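CheC domain protein (Shewanella loihica PV-4, PDB 3IIC) probably acts in chemotaxis as a CheX-type phosphatase of the CheC-like superfamily, taking phosphate off a response regulator. Local coordinates at residues 31-36 with 134-139; 55-60 with 150-155; 65-70 with 80-85. One frame throughout, in Å; residues are numbered along the deposited sequence.

Contact 1. Residues 31-36 with 134-139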
ATOM      1  N   PRO A  31      10.119 -13.030 -14.493  1.00 38.80           N
ATOM      2  CA  PRO A  31       9.004 -12.666 -13.638  1.00 38.51           C
ATOM      3  C   PRO A  31       8.196 -13.848 -13.118  1.00 37.68           C
ATOM      4  O   PRO A  31       8.238 -14.923 -13.682  1.00 36.91           O
ATOM      5  CB  PRO A  31       8.139 -11.772 -14.552  1.00 38.07           C
ATOM      6  CG  PRO A  31       8.376 -12.316 -15.914  1.00 39.32           C
ATOM      7  CD  PRO A  31       9.775 -12.883 -15.929  1.00 39.03           C
ATOM      8  N   ASN A  32       7.489 -13.610 -12.017  1.00 37.79           N
ATOM      9  CA  ASN A  32       6.541 -14.560 -11.460  1.00 38.17           C
ATOM     10  C   ASN A  32       5.178 -13.985 -11.877  1.00 38.19           C
ATOM     11  O   ASN A  32       4.876 -12.811 -11.628  1.00 38.13           O
ATOM     12  CB  ASN A  32       6.709 -14.699  -9.941  1.00 38.10           C
ATOM     13  CG  ASN A  32       5.916 -15.864  -9.363  1.00 37.52           C
ATOM     14  OD1 ASN A  32       4.729 -15.967  -9.575  1.00 35.32           O
ATOM     15  ND2 ASN A  32       6.576 -16.728  -8.601  1.00 39.13           N
ATOM     16  N   LEU A  33       4.392 -14.817 -12.536  1.00 38.50           N
ATOM     17  CA  LEU A  33       3.059 -14.472 -13.044  1.00 39.24           C
ATOM     18  C   LEU A  33       1.934 -15.154 -12.255  1.00 40.04           C
ATOM     19  O   LEU A  33       0.774 -14.953 -12.582  1.00 41.13           O
ATOM     20  CB  LEU A  33       2.958 -14.890 -14.523  1.00 39.01           C
ATOM     21  CG  LEU A  33       4.088 -14.466 -15.478  1.00 37.89           C
ATOM     22  CD1 LEU A  33       3.912 -15.085 -16.863  1.00 35.07           C
ATOM     23  CD2 LEU A  33       4.169 -12.975 -15.560  1.00 36.57           C
ATOM     24  N   LYS A  34       2.273 -15.914 -11.205  1.00 40.58           N
ATOM     25  CA  LYS A  34       1.327 -16.724 -10.443  1.00 40.53           C
ATOM     26  C   LYS A  34       1.191 -16.444  -8.951  1.00 41.22           C
ATOM     27  O   LYS A  34       0.103 -16.619  -8.419  1.00 40.80           O
ATOM     28  CB  LYS A  34       1.750 -18.192 -10.579  1.00 40.40           C
ATOM     29  CG  LYS A  34       1.708 -18.767 -12.013  1.00 40.00           C
ATOM     30  CD  LYS A  34       0.303 -18.867 -12.628  1.00 39.29           C
ATOM     31  CE  LYS A  34      -0.603 -19.794 -11.839  1.00 39.89           C
ATOM     32  NZ  LYS A  34      -1.868 -20.100 -12.559  1.00 41.31           N
ATOM     33  N   LYS A  35       2.279 -16.043  -8.280  1.00 41.76           N
ATOM     34  CA  LYS A  35       2.311 -15.952  -6.822  1.00 42.12           C
ATOM     35  C   LYS A  35       3.176 -14.790  -6.361  1.00 42.00           C
ATOM     36  O   LYS A  35       4.292 -14.613  -6.859  1.00 41.23           O
ATOM     37  CB  LYS A  35       2.872 -17.272  -6.239  1.00 42.55           C
ATOM     38  CG  LYS A  35       2.885 -17.407  -4.703  1.00 44.87           C
ATOM     39  CD  LYS A  35       1.529 -17.792  -4.120  1.00 48.60           C
ATOM     40  CE  LYS A  35       1.387 -17.425  -2.620  1.00 49.96           C
ATOM     41  NZ  LYS A  35       1.058 -15.963  -2.399  1.00 50.53           N
ATOM     42  N   ASP A  36       2.624 -14.008  -5.418  1.00 41.52           N
ATOM     43  CA  ASP A  36       3.308 -12.901  -4.779  1.00 41.08           C
ATOM     44  C   ASP A  36       3.461 -13.242  -3.286  1.00 41.06           C
ATOM     45  O   ASP A  36       3.228 -14.375  -2.875  1.00 40.28           O
ATOM     46  CB  ASP A  36       2.604 -11.563  -5.065  1.00 41.11           C
ATOM     47  CG  ASP A  36       1.198 -11.451  -4.455  1.00 39.23           C
ATOM     48  OD1 ASP A  36       0.786 -12.245  -3.593  1.00 35.42           O
ATOM     49  OD2 ASP A  36       0.485 -10.529  -4.863  1.00 36.53           O
ATOM     50  N   GLN A 134      -4.827 -10.507 -13.055  1.00 39.99           N
ATOM     51  CA  GLN A 134      -3.540 -11.086 -13.414  1.00 39.51           C
ATOM     52  C   GLN A 134      -2.464 -10.276 -12.702  1.00 38.75           C
ATOM     53  O   GLN A 134      -2.587  -9.059 -12.569  1.00 37.49           O
ATOM     54  CB  GLN A 134      -3.344 -11.080 -14.927  1.00 39.49           C
ATOM     55  N   LYS A 135      -1.422 -10.967 -12.248  1.00 38.98           N
ATOM     56  CA  LYS A 135      -0.280 -10.378 -11.518  1.00 38.90           C
ATOM     57  C   LYS A 135       1.020 -10.638 -12.241  1.00 38.12           C
ATOM     58  O   LYS A 135       1.174 -11.664 -12.887  1.00 38.07           O
ATOM     59  CB  LYS A 135      -0.109 -11.048 -10.158  1.00 39.41           C
ATOM     60  CG  LYS A 135      -1.312 -11.073  -9.281  1.00 41.25           C
ATOM     61  CD  LYS A 135      -0.968 -11.722  -7.953  1.00 42.42           C
ATOM     62  CE  LYS A 135      -2.128 -11.606  -6.993  1.00 42.53           C
ATOM     63  NZ  LYS A 135      -1.794 -12.181  -5.663  1.00 41.92           N
ATOM     64  N   ILE A 136       1.950  -9.705 -12.121  1.00 37.78           N
ATOM     65  CA  ILE A 136       3.321  -9.877 -12.598  1.00 37.72           C
ATOM     66  C   ILE A 136       4.216  -9.289 -11.494  1.00 37.88           C
ATOM     67  O   ILE A 136       3.924  -8.208 -10.988  1.00 37.27           O
ATOM     68  CB  ILE A 136       3.616  -9.260 -14.018  1.00 37.26           C
ATOM     69  CG1 ILE A 136       5.086  -9.512 -14.418  1.00 37.08           C
ATOM     70  CG2 ILE A 136       3.304  -7.785 -14.062  1.00 37.06           C
ATOM     71  CD1 ILE A 136       5.427  -9.393 -15.922  1.00 34.86           C
ATOM     72  N   ILE A 137       5.215 -10.066 -11.058  1.00 38.15           N
ATOM     73  CA  ILE A 137       6.228  -9.616 -10.096  1.00 38.19           C
ATOM     74  C   ILE A 137       7.553  -9.819 -10.816  1.00 38.23           C
ATOM     75  O   ILE A 137       7.908 -10.959 -11.148  1.00 37.11           O
ATOM     76  CB  ILE A 137       6.216 -10.379  -8.745  1.00 38.65           C
ATOM     77  CG1 ILE A 137       4.792 -10.431  -8.156  1.00 38.18           C
ATOM     78  CG2 ILE A 137       7.243  -9.731  -7.785  1.00 36.68           C
ATOM     79  CD1 ILE A 137       3.928 -11.552  -8.700  1.00 38.18           C
HETATM   80  N   MSE A 138       8.227  -8.707 -11.120  1.00 38.10           N
HETATM   81  CA  MSE A 138       9.476  -8.722 -11.850  1.00 38.61           C
HETATM   82  C   MSE A 138      10.665  -8.209 -11.029  1.00 38.46           C
HETATM   83  O   MSE A 138      10.608  -7.089 -10.547  1.00 37.96           O
HETATM   84  CB  MSE A 138       9.385  -7.882 -13.113  1.00 38.57           C
HETATM   85  CG  MSE A 138      10.728  -7.886 -13.860  1.00 40.32           C
HETATM   86 SE   MSE A 138      10.643  -7.531 -15.700  0.75 38.54          SE
HETATM   87  CE  MSE A 138       9.752  -9.136 -16.245  1.00 39.46           C
ATOM     88  N   PRO A 139      11.750  -9.012 -10.927  1.00 38.57           N
ATOM     89  CA  PRO A 139      12.963  -8.562 -10.272  1.00 38.97           C
ATOM     90  C   PRO A 139      13.833  -7.722 -11.205  1.00 39.39           C
ATOM     91  O   PRO A 139      13.853  -7.938 -12.420  1.00 38.26           O
ATOM     92  CB  PRO A 139      13.673  -9.866  -9.930  1.00 38.65           C
ATOM     93  CG  PRO A 139      13.302 -10.746 -10.982  1.00 39.28           C
ATOM     94  CD  PRO A 139      11.905 -10.405 -11.390  1.00 38.84           C
TER
HETATM   95  O   HOH W   1      -0.420 -14.488  -5.177  1.00 47.80           O

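Contact 2. Residues 55-60 with 150-155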
ATOM      1  N   LYS A  55      -9.942  -1.946 -11.794  1.00 40.09           N
ATOM      2  CA  LYS A  55      -9.153  -1.552 -10.645  1.00 40.36           C
ATOM      3  C   LYS A  55      -7.832  -2.343 -10.578  1.00 39.81           C
ATOM      4  O   LYS A  55      -7.744  -3.493 -11.046  1.00 39.99           O
ATOM      5  CB  LYS A  55      -9.979  -1.596  -9.352  1.00 40.83           C
ATOM      6  CG  LYS A  55     -10.612  -2.915  -9.006  1.00 42.58           C
ATOM      7  CD  LYS A  55     -11.380  -2.870  -7.685  1.00 43.45           C
ATOM      8  CE  LYS A  55     -12.673  -2.079  -7.787  1.00 46.06           C
ATOM      9  NZ  LYS A  55     -13.498  -2.205  -6.548  1.00 46.29           N
ATOM     10  N   GLY A  56      -6.807  -1.690 -10.041  1.00 38.36           N
ATOM     11  CA  GLY A  56      -5.480  -2.268  -9.959  1.00 37.96           C
ATOM     12  C   GLY A  56      -4.584  -1.674  -8.911  1.00 37.14           C
ATOM     13  O   GLY A  56      -4.987  -0.787  -8.137  1.00 36.47           O
ATOM     14  N   SER A  57      -3.357  -2.170  -8.911  1.00 36.68           N
ATOM     15  CA  SER A  57      -2.369  -1.772  -7.927  1.00 36.86           C
ATOM     16  C   SER A  57      -0.947  -2.014  -8.386  1.00 36.58           C
ATOM     17  O   SER A  57      -0.678  -2.932  -9.162  1.00 37.27           O
ATOM     18  CB  SER A  57      -2.643  -2.494  -6.589  1.00 37.23           C
ATOM     19  OG  SER A  57      -2.776  -3.906  -6.768  1.00 37.55           O
ATOM     20  N   LEU A  58      -0.058  -1.135  -7.944  1.00 36.48           N
ATOM     21  CA  LEU A  58       1.349  -1.221  -8.251  1.00 36.73           C
ATOM     22  C   LEU A  58       2.208  -1.099  -6.967  1.00 36.33           C
ATOM     23  O   LEU A  58       1.875  -0.327  -6.093  1.00 36.03           O
ATOM     24  CB  LEU A  58       1.720  -0.162  -9.285  1.00 36.80           C
ATOM     25  CG  LEU A  58       3.192  -0.009  -9.678  1.00 37.17           C
ATOM     26  CD1 LEU A  58       3.304   0.361 -11.146  1.00 39.71           C
ATOM     27  CD2 LEU A  58       3.872   1.037  -8.825  1.00 38.81           C
ATOM     28  N   SER A  59       3.263  -1.908  -6.868  1.00 36.17           N
ATOM     29  CA  SER A  59       4.240  -1.771  -5.779  1.00 36.49           C
ATOM     30  C   SER A  59       5.647  -1.875  -6.351  1.00 36.18           C
ATOM     31  O   SER A  59       5.867  -2.576  -7.328  1.00 35.94           O
ATOM     32  CB  SER A  59       4.010  -2.771  -4.639  1.00 36.32           C
ATOM     33  OG  SER A  59       4.136  -4.109  -5.048  1.00 36.48           O
ATOM     34  N   ILE A  60       6.560  -1.094  -5.796  1.00 35.63           N
ATOM     35  CA  ILE A  60       7.979  -1.108  -6.162  1.00 35.66           C
ATOM     36  C   ILE A  60       8.719  -1.240  -4.810  1.00 35.93           C
ATOM     37  O   ILE A  60       8.612  -0.351  -3.972  1.00 34.55           O
ATOM     38  CB  ILE A  60       8.469   0.186  -6.883  1.00 35.40           C
ATOM     39  CG1 ILE A  60       7.618   0.533  -8.141  1.00 36.78           C
ATOM     40  CG2 ILE A  60       9.931   0.012  -7.231  1.00 33.87           C
ATOM     41  CD1 ILE A  60       7.954   1.904  -8.791  1.00 34.58           C
ATOM     42  N   GLU A 150       5.710  -5.037  -8.746  1.00 38.74           N
ATOM     43  CA  GLU A 150       4.515  -5.852  -8.923  1.00 38.20           C
ATOM     44  C   GLU A 150       3.378  -4.994  -9.494  1.00 38.56           C
ATOM     45  O   GLU A 150       3.082  -3.920  -8.965  1.00 38.10           O
ATOM     46  CB  GLU A 150       4.093  -6.568  -7.640  1.00 37.73           C
ATOM     47  CG  GLU A 150       2.761  -7.347  -7.744  1.00 37.91           C
ATOM     48  CD  GLU A 150       2.484  -8.310  -6.591  1.00 37.85           C
ATOM     49  OE1 GLU A 150       3.219  -8.332  -5.566  1.00 37.56           O
ATOM     50  OE2 GLU A 150       1.479  -9.039  -6.710  1.00 34.25           O
ATOM     51  N   ILE A 151       2.780  -5.462 -10.591  1.00 39.16           N
ATOM     52  CA  ILE A 151       1.607  -4.823 -11.213  1.00 39.95           C
ATOM     53  C   ILE A 151       0.453  -5.828 -11.172  1.00 40.23           C
ATOM     54  O   ILE A 151       0.605  -6.982 -11.564  1.00 39.30           O
ATOM     55  CB  ILE A 151       1.830  -4.373 -12.715  1.00 40.66           C
ATOM     56  CG1 ILE A 151       3.088  -3.473 -12.858  1.00 41.66           C
ATOM     57  CG2 ILE A 151       0.540  -3.665 -13.269  1.00 38.39           C
ATOM     58  CD1 ILE A 151       4.348  -4.189 -13.332  1.00 41.83           C
ATOM     59  N   CYS A 152      -0.703  -5.367 -10.712  1.00 41.40           N
ATOM     60  CA  CYS A 152      -1.900  -6.198 -10.601  1.00 42.63           C
ATOM     61  C   CYS A 152      -3.105  -5.407 -11.126  1.00 42.52           C
ATOM     62  O   CYS A 152      -3.262  -4.224 -10.807  1.00 42.81           O
ATOM     63  CB  CYS A 152      -2.050  -6.582  -9.142  1.00 43.08           C
ATOM     64  SG  CYS A 152      -3.394  -7.620  -8.826  1.00 48.47           S
ATOM     65  N   PHE A 153      -3.926  -6.035 -11.956  1.00 43.30           N
ATOM     66  CA  PHE A 153      -5.074  -5.344 -12.573  1.00 44.16           C
ATOM     67  C   PHE A 153      -6.208  -6.313 -12.890  1.00 43.87           C
ATOM     68  O   PHE A 153      -5.943  -7.441 -13.257  1.00 44.11           O
ATOM     69  CB  PHE A 153      -4.599  -4.621 -13.849  1.00 44.46           C
ATOM     70  CG  PHE A 153      -5.033  -3.176 -13.920  1.00 46.92           C
ATOM     71  CD1 PHE A 153      -6.276  -2.816 -14.471  1.00 47.71           C
ATOM     72  CD2 PHE A 153      -4.202  -2.173 -13.405  1.00 48.70           C
ATOM     73  CE1 PHE A 153      -6.682  -1.469 -14.510  1.00 49.54           C
ATOM     74  CE2 PHE A 153      -4.600  -0.814 -13.424  1.00 49.88           C
ATOM     75  CZ  PHE A 153      -5.844  -0.461 -13.990  1.00 49.81           C
ATOM     76  N   GLU A 154      -7.452  -5.870 -12.704  1.00 44.54           N
ATOM     77  CA  GLU A 154      -8.664  -6.655 -13.015  1.00 44.86           C
ATOM     78  C   GLU A 154      -9.698  -5.752 -13.690  1.00 45.48           C
ATOM     79  O   GLU A 154      -9.915  -4.625 -13.236  1.00 45.70           O
ATOM     80  CB  GLU A 154      -9.271  -7.270 -11.748  1.00 44.71           C
ATOM     81  CG  GLU A 154      -9.581  -6.297 -10.607  1.00 44.80           C
ATOM     82  CD  GLU A 154     -10.528  -6.871  -9.552  1.00 46.01           C
ATOM     83  OE1 GLU A 154     -11.572  -6.222  -9.291  1.00 44.24           O
ATOM     84  OE2 GLU A 154     -10.235  -7.961  -8.985  1.00 47.58           O
ATOM     85  N   GLY A 155     -10.316  -6.220 -14.777  1.00 45.79           N
ATOM     86  CA  GLY A 155     -11.390  -5.459 -15.434  1.00 46.25           C
ATOM     87  C   GLY A 155     -11.676  -5.818 -16.883  1.00 46.47           C
ATOM     88  O   GLY A 155     -10.728  -5.926 -17.661  1.00 46.79           O
ATOM     89  OXT GLY A 155     -12.833  -5.977 -17.306  1.00 46.39           O
TER

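Contact 3. Residues 65-70 with 80-85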
ATOM      1  N   THR A  65      20.367  -1.806   0.618  1.00 34.88           N
ATOM      2  CA  THR A  65      21.639  -1.430  -0.038  1.00 34.43           C
ATOM      3  C   THR A  65      21.427  -0.739  -1.393  1.00 34.22           C
ATOM      4  O   THR A  65      22.153   0.182  -1.730  1.00 34.52           O
ATOM      5  CB  THR A  65      22.606  -2.629  -0.220  1.00 34.15           C
ATOM      6  OG1 THR A  65      21.910  -3.669  -0.907  1.00 36.13           O
ATOM      7  CG2 THR A  65      23.128  -3.165   1.124  1.00 32.22           C
ATOM      8  N   LEU A  66      20.406  -1.164  -2.138  1.00 34.60           N
ATOM      9  CA  LEU A  66      20.096  -0.585  -3.442  1.00 34.29           C
ATOM     10  C   LEU A  66      19.557   0.841  -3.332  1.00 34.10           C
ATOM     11  O   LEU A  66      20.040   1.716  -4.033  1.00 33.84           O
ATOM     12  CB  LEU A  66      19.107  -1.471  -4.231  1.00 34.17           C
ATOM     13  CG  LEU A  66      18.623  -0.907  -5.586  1.00 34.48           C
ATOM     14  CD1 LEU A  66      19.793  -0.457  -6.507  1.00 32.96           C
ATOM     15  CD2 LEU A  66      17.668  -1.881  -6.288  1.00 33.74           C
ATOM     16  N   ILE A  67      18.555   1.061  -2.478  1.00 34.39           N
ATOM     17  CA  ILE A  67      17.950   2.388  -2.334  1.00 34.35           C
ATOM     18  C   ILE A  67      18.911   3.387  -1.719  1.00 34.81           C
ATOM     19  O   ILE A  67      18.883   4.553  -2.107  1.00 35.16           O
ATOM     20  CB  ILE A  67      16.576   2.367  -1.578  1.00 35.06           C
ATOM     21  CG1 ILE A  67      15.812   3.673  -1.812  1.00 34.52           C
ATOM     22  CG2 ILE A  67      16.747   2.014  -0.072  1.00 34.33           C
ATOM     23  CD1 ILE A  67      15.491   3.964  -3.300  1.00 33.64           C
ATOM     24  N   LEU A  68      19.761   2.939  -0.784  1.00 34.86           N
ATOM     25  CA  LEU A  68      20.799   3.820  -0.208  1.00 35.06           C
ATOM     26  C   LEU A  68      21.888   4.178  -1.250  1.00 35.11           C
ATOM     27  O   LEU A  68      22.414   5.271  -1.203  1.00 34.85           O
ATOM     28  CB  LEU A  68      21.372   3.260   1.127  1.00 34.70           C
ATOM     29  CG  LEU A  68      20.342   3.044   2.271  1.00 33.39           C
ATOM     30  CD1 LEU A  68      21.008   2.627   3.621  1.00 31.17           C
ATOM     31  CD2 LEU A  68      19.490   4.292   2.482  1.00 32.64           C
ATOM     32  N   GLU A  69      22.208   3.278  -2.184  1.00 35.77           N
ATOM     33  CA  GLU A  69      23.148   3.604  -3.274  1.00 36.09           C
ATOM     34  C   GLU A  69      22.522   4.602  -4.265  1.00 36.40           C
ATOM     35  O   GLU A  69      23.216   5.523  -4.752  1.00 35.83           O
ATOM     36  CB  GLU A  69      23.618   2.357  -4.026  1.00 35.93           C
ATOM     37  CG  GLU A  69      24.661   2.676  -5.143  1.00 37.98           C
ATOM     38  CD  GLU A  69      25.955   3.320  -4.642  1.00 37.90           C
ATOM     39  OE1 GLU A  69      26.270   3.201  -3.440  1.00 38.96           O
ATOM     40  OE2 GLU A  69      26.655   3.946  -5.468  1.00 39.89           O
ATOM     41  N   ILE A  70      21.235   4.402  -4.588  1.00 36.80           N
ATOM     42  CA  ILE A  70      20.493   5.346  -5.419  1.00 36.73           C
ATOM     43  C   ILE A  70      20.639   6.751  -4.785  1.00 36.41           C
ATOM     44  O   ILE A  70      21.038   7.689  -5.473  1.00 35.71           O
ATOM     45  CB  ILE A  70      18.985   4.948  -5.632  1.00 36.88           C
ATOM     46  CG1 ILE A  70      18.869   3.730  -6.559  1.00 38.08           C
ATOM     47  CG2 ILE A  70      18.226   6.121  -6.283  1.00 36.43           C
ATOM     48  CD1 ILE A  70      17.446   3.094  -6.689  1.00 35.45           C
ATOM     49  N   GLU A  80      23.079   5.706   5.599  1.00 48.58           N
ATOM     50  CA  GLU A  80      23.246   4.679   6.693  1.00 48.44           C
ATOM     51  C   GLU A  80      22.028   3.805   7.008  1.00 47.49           C
ATOM     52  O   GLU A  80      22.211   2.604   7.235  1.00 47.34           O
ATOM     53  CB  GLU A  80      23.845   5.212   8.021  1.00 48.91           C
ATOM     54  CG  GLU A  80      25.369   5.244   8.073  1.00 50.16           C
ATOM     55  CD  GLU A  80      25.871   5.690   9.431  1.00 52.44           C
ATOM     56  OE1 GLU A  80      25.453   6.780   9.887  1.00 53.76           O
ATOM     57  OE2 GLU A  80      26.697   4.968  10.041  1.00 54.36           O
ATOM     58  N   SER A  81      20.832   4.407   7.101  1.00 46.64           N
ATOM     59  CA  SER A  81      19.554   3.673   7.262  1.00 45.87           C
ATOM     60  C   SER A  81      18.455   4.311   6.405  1.00 45.09           C
ATOM     61  O   SER A  81      18.645   5.386   5.829  1.00 45.60           O
ATOM     62  CB  SER A  81      19.095   3.655   8.725  1.00 45.95           C
ATOM     63  OG  SER A  81      18.463   4.873   9.087  1.00 45.49           O
ATOM     64  N   ILE A  82      17.295   3.667   6.374  1.00 43.92           N
ATOM     65  CA  ILE A  82      16.151   4.152   5.603  1.00 43.23           C
ATOM     66  C   ILE A  82      15.382   5.125   6.492  1.00 42.79           C
ATOM     67  O   ILE A  82      14.743   4.707   7.442  1.00 42.95           O
ATOM     68  CB  ILE A  82      15.281   2.993   5.087  1.00 42.56           C
ATOM     69  CG1 ILE A  82      16.076   2.178   4.070  1.00 40.93           C
ATOM     70  CG2 ILE A  82      13.994   3.515   4.449  1.00 42.91           C
ATOM     71  CD1 ILE A  82      15.402   0.871   3.698  1.00 41.47           C
ATOM     72  N   ASP A  83      15.457   6.414   6.152  1.00 42.30           N
ATOM     73  CA  ASP A  83      14.824   7.501   6.908  1.00 42.09           C
ATOM     74  C   ASP A  83      13.749   8.183   6.075  1.00 42.06           C
ATOM     75  O   ASP A  83      13.340   7.661   5.028  1.00 42.50           O
ATOM     76  CB  ASP A  83      15.903   8.480   7.466  1.00 41.39           C
ATOM     77  CG  ASP A  83      16.776   9.103   6.396  1.00 41.50           C
ATOM     78  OD1 ASP A  83      16.490   9.023   5.164  1.00 38.12           O
ATOM     79  OD2 ASP A  83      17.804   9.667   6.814  1.00 40.33           O
ATOM     80  N   GLU A  84      13.263   9.319   6.566  1.00 42.10           N
ATOM     81  CA  GLU A  84      12.250  10.088   5.892  1.00 41.91           C
ATOM     82  C   GLU A  84      12.714  10.570   4.522  1.00 41.32           C
ATOM     83  O   GLU A  84      11.889  10.567   3.605  1.00 41.70           O
ATOM     84  CB  GLU A  84      11.770  11.258   6.742  1.00 42.35           C
ATOM     85  CG  GLU A  84      10.404  11.768   6.318  1.00 45.42           C
ATOM     86  CD  GLU A  84      10.027  13.089   6.972  1.00 48.52           C
ATOM     87  OE1 GLU A  84       8.987  13.108   7.675  1.00 51.44           O
ATOM     88  OE2 GLU A  84      10.758  14.098   6.780  1.00 49.22           O
ATOM     89  N   GLU A  85      13.983  10.990   4.364  1.00 40.28           N
ATOM     90  CA  GLU A  85      14.511  11.412   3.038  0.50 39.74           C
ATOM     91  C   GLU A  85      14.315  10.271   2.051  1.00 39.38           C
ATOM     92  O   GLU A  85      13.820  10.478   0.950  1.00 39.39           O
ATOM     93  CB  GLU A  85      16.018  11.785   3.031  0.50 39.43           C
ATOM     94  CG  GLU A  85      16.398  13.183   3.480  0.50 39.20           C
ATOM     95  CD  GLU A  85      17.713  13.666   2.820  0.50 38.75           C
ATOM     96  OE1 GLU A  85      18.702  12.901   2.725  0.50 36.85           O
ATOM     97  OE2 GLU A  85      17.751  14.829   2.381  0.50 38.80           O
TER

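Contact 1. Residues 31-36 with 134-139
The carboxylate of Asp36 receives Lys135 from above its plane: NZ stands 54° out of that plane and forms a salt bridge to OD2 at 2.9 Å. OD2 also accepts the backbone N of His129. The lysine chain is fully extended beyond CG and crosses the aspartate at about a right angle, its NZ gripped further by water 1 at 2.7 Å and by His129 O. Lys35 joins the network through a long salt bridge, NZ to Asp36 OD1 at 3.9 Å. The other flat group, the Asn32 amide, turns back on its own loop. Its OD1 accepts Lys34 N at 2.9 Å, close to the carbonyl plane, which makes an Asx turn; Lys35 N, tilted further from the plane at 2.8 Å, completes an Asx motif. The backbone of Asn32 faces the strand, paired with Ile137 by two bonds, N to O and O to N, in a single antiparallel bridge. Apolar groups flank it: the Pro31 ring lies against CE of Met138, a selenomethionine, with CG only 3.5 Å from it, while Leu33 CD2 rests on Ile136 CG1 at 3.8 Å. An alanine in place of Lys135 would probably leave Asp36 OD2 without its close ammonium partner and water 1 without one of its donors. Charge pairing thus adds to the backbone bridge in closing this loop on the sheet.

Contact 2. Residues 55-60 with 150-155
Glu154 runs alongside Lys55, both chains pointing the same way from a hydrogen-bonded antiparallel pair. Its CB lies 4.1 Å from Lys55 O. CG, held between the backbone N and the carbonyl carbon (chi1 54°), comes closer to that same oxygen, at 3.4 Å, and also meets Lys55 CG. CD lies beside Lys55 CG, and OE1 ends near it at 3.5 Å. Lys55 NZ does not close an ion pair, standing 5.2 Å from Glu154 OE1; OE2 instead pairs with the hydroxyl of Ser131.

On the other face of the sheet, Phe153 lies over the neighbouring strand at Gly56. Its ring takes the glycine CA on one face, 4.0 Å from the centroid and 25° off the normal, a CH-pi contact, and Lys55 O sits over the same face nearer the CD1 side. A beta carbon at Gly56 would fall 2.2 Å from Phe153 CD2, so the bare glycine is what lets the ring settle here. Further along this face Leu58 CD1 touches Ile151 CG1 loosely at 4.2 Å. Between the faces runs a regular ladder of six backbone bonds through the pairs Lys55-Glu154, Ser57-Cys152 and Ser59-Glu150. The serine hydroxyls pack on CB of Cys152 and Glu150, and both bond to the imidazole of His129, Ser57 at ND1 and Ser59 at NE2.

The pair belongs to the middle of the antiparallel sheet, between strands 43-51 and 134-141. Helix 4-22 covers the Leu58, Ile151 and Phe153 face through Phe10, Leu11 and Phe6, whereas strand 125-129 lies against the serine face.

Contact 3. Residues 65-70 with 80-85
Leu68, which packs on the backbone running from Glu80 to Ser81, sits on a helical turn closed by the bond from Ile70 N to Leu66 O at 3.0 Å. Its CB points toward that linker, CG lies anti to the carbonyl carbon (chi1 -59°), and the two methyls complete the approach. CD1 comes to the carbonyl carbon of Glu80 at 3.7 Å, while CD2 lies 3.6 Å from Ser81 O. The same CD2 extends to Ile82 CG1. One residue earlier, Ile67 offers its CG2 to Ile82 CD1 at 4.2 Å, the two isoleucines crossing at about a right angle. The contact is therefore wholly apolar on the helix side, methyl groups packing against two successive peptide groups and one isoleucine, with looser spacing at Ile82. Just beyond, Asp83 is the N-cap of the next helix, its OD1 accepting Val86 N, so the chain turns from this packing straight into helix 84-107. The contact thus lies in the linker between two successive helices, 64-75 and 84-107: the first lays Ile67 on Val86, Leu89 and Val90 of the second, Ile82 also reaches back to Glu64, and Ile70 packs on Leu18 and Ala22 of helix 4-22.

How the contacts relate
Contacts 1 and 2 are joined through adjacent strands of one sheet, their centres 11 Å apart. Ile136 O and Ile151 N, 3.0 Å apart, are probably hydrogen-bonded, and Asp36 OD2 lies only 2.6 Å from Glu150 OE2, a separation so short that the two carboxylates are likely to share a proton, with the Lys135 ammonium close by. His129 touches both contacts, its backbone at the first and its imidazole at the second. Contact 3 lies on the opposite side of the chain's centre, about 25 Å from either by centres, with nearest atoms about 9 Å from contact 1 and about 8 Å from contact 2. Strand 54-62 leads directly into helix 64-75, so chain connection rather than touch relates it to contact 2.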